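Pumilio domain-containing protein C56F2.08c (Schizosaccharomyces pombe, PDB 6NX5) probably binds AU-rich stretches in the 3'-untranslated regions of mRNAs, this chain being its RNA recognition motif (RRM) domain. Local coordinates at residues S51-V54 and A55-A58. Residues are numbered along the deposited sequence; the frame is centred on the assembly and turned at random.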
ATOM      1  N   SER A  51      -3.854   8.812 -14.617  1.00  9.53           N
ATOM      2  CA  SER A  51      -4.643   9.361 -13.509  1.00  9.39           C
ATOM      3  C   SER A  51      -3.853   9.330 -12.203  1.00 10.90           C
ATOM      4  O   SER A  51      -3.851  10.309 -11.438  1.00 10.80           O
ATOM      5  CB  SER A  51      -5.964   8.600 -13.328  1.00 18.27           C
ATOM      6  OG  SER A  51      -6.789   8.658 -14.479  1.00 25.14           O
ATOM      7  N   ALA A  52      -3.177   8.213 -11.928  1.00  8.82           N
ATOM      8  CA  ALA A  52      -2.401   8.109 -10.691  1.00  8.92           C
ATOM      9  C   ALA A  52      -1.267   9.132 -10.645  1.00  9.26           C
ATOM     10  O   ALA A  52      -0.988   9.701  -9.581  1.00  9.83           O
ATOM     11  CB  ALA A  52      -1.844   6.690 -10.522  1.00  8.14           C
ATOM     12  N   ILE A  53      -0.556   9.328 -11.767  1.00  8.95           N
ATOM     13  CA  ILE A  53       0.529  10.314 -11.797  1.00  9.32           C
ATOM     14  C   ILE A  53      -0.014  11.711 -11.527  1.00 10.26           C
ATOM     15  O   ILE A  53       0.553  12.479 -10.741  1.00 10.85           O
ATOM     16  CB  ILE A  53       1.261  10.271 -13.153  1.00  8.87           C
ATOM     17  CG1 ILE A  53       2.023   8.957 -13.317  1.00  8.03           C
ATOM     18  CG2 ILE A  53       2.228  11.474 -13.297  1.00  9.42           C
ATOM     19  CD1 ILE A  53       2.525   8.764 -14.763  1.00  7.57           C
ATOM     20  N   VAL A  54      -1.113  12.069 -12.187  1.00 10.47           N
ATOM     21  CA  VAL A  54      -1.671  13.408 -12.008  1.00 11.41           C
ATOM     22  C   VAL A  54      -2.115  13.618 -10.566  1.00 12.01           C
ATOM     23  O   VAL A  54      -1.878  14.684  -9.984  1.00 12.80           O
ATOM     24  CB  VAL A  54      -2.824  13.635 -12.999  1.00 12.42           C
ATOM     25  CG1 VAL A  54      -3.659  14.874 -12.599  1.00 14.52           C
ATOM     26  CG2 VAL A  54      -2.244  13.811 -14.400  1.00 11.94           C
ATOM     27  N   ALA A  55      -2.765  12.610  -9.972  1.00 11.70           N
ATOM     28  CA  ALA A  55      -3.186  12.703  -8.574  1.00 12.27           C
ATOM     29  C   ALA A  55      -1.992  12.861  -7.644  1.00 12.44           C
ATOM     30  O   ALA A  55      -2.002  13.702  -6.729  1.00 13.27           O
ATOM     31  CB  ALA A  55      -4.004  11.463  -8.188  1.00 11.85           C
ATOM     32  N   ARG A  56      -0.952  12.054  -7.852  1.00 11.71           N
ATOM     33  CA  ARG A  56       0.246  12.142  -7.024  1.00 11.87           C
ATOM     34  C   ARG A  56       0.870  13.531  -7.116  1.00 12.60           C
ATOM     35  O   ARG A  56       1.234  14.130  -6.100  1.00 13.31           O
ATOM     36  CB  ARG A  56       1.238  11.051  -7.459  1.00 12.81           C
ATOM     37  CG  ARG A  56       2.406  10.815  -6.494  1.00 15.16           C
ATOM     38  CD  ARG A  56       3.571  11.783  -6.694  1.00 13.14           C
ATOM     39  NE  ARG A  56       3.822  12.056  -8.108  1.00 15.19           N
ATOM     40  CZ  ARG A  56       4.526  11.266  -8.910  1.00 13.02           C
ATOM     41  NH1 ARG A  56       5.078  10.160  -8.448  1.00 12.35           N
ATOM     42  NH2 ARG A  56       4.682  11.589 -10.179  1.00 14.08           N
ATOM     43  N   ASP A  57       1.013  14.052  -8.335  1.00 12.49           N
ATOM     44  CA  ASP A  57       1.578  15.387  -8.515  1.00 13.23           C
ATOM     45  C   ASP A  57       0.714  16.449  -7.860  1.00 14.24           C
ATOM     46  O   ASP A  57       1.230  17.443  -7.323  1.00 15.95           O
ATOM     47  CB  ASP A  57       1.701  15.708 -10.003  1.00 12.96           C
ATOM     48  CG  ASP A  57       2.827  14.971 -10.670  1.00 14.05           C
ATOM     49  OD1 ASP A  57       2.934  15.082 -11.906  1.00 16.78           O
ATOM     50  OD2 ASP A  57       3.592  14.277  -9.970  1.00 16.06           O
ATOM     51  N   ALA A  58      -0.608  16.291  -7.934  1.00 14.28           N
ATOM     52  CA  ALA A  58      -1.483  17.326  -7.390  1.00 15.30           C
ATOM     53  C   ALA A  58      -1.522  17.317  -5.866  1.00 15.85           C
ATOM     54  O   ALA A  58      -1.731  18.369  -5.251  1.00 18.22           O
ATOM     55  CB  ALA A  58      -2.889  17.165  -7.945  1.00 15.30           C
TER
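Ile53 and Asp57 share the i to i+4 pairing of a regular alpha helix, the second helix of the RRM fold: Asp57 N donates to Ile53 O at 2.9 Å, nearly straight. Ser51 with Ala55, Ala52 with Arg56 and Val54 with Ala58 repeat the step, the last bond being the most bent (146°). A salt bridge joins the next-door side chains Arg56 and Asp57. Arg56 presents NE and NH2 side-on to one oxygen, Asp57 OD2, at 2.9 Å from NH2; both donors approach from the same face of the carboxylate, out of its plane. Bends at chi2 (-84°) and chi3 (-39°) fold the arginine back to its neighbour. Van der Waals contact completes the group: Ile53 CG2, the branch anti to the backbone N, sits 3.9 Å from Asp57 OD1 and meets the guanidinium obliquely, 4.0 Å from Arg56 NH2. On the sheet side, Ala52 and Ala55 touch Leu6 of a central strand, 4-9, and Tyr46 of its neighbour 42-46, while Arg56 also rests on Val73 and Leu75. An alanine here is likely to leave Asp57 OD2 without its two donors, and Val73 and Leu75 without the arginine chain that touches them. The chemistry thus implies an amphipathic helix, buried alanines against the sheet, and a charged pair at the edge whose arginine chain still packs on strand 72-75.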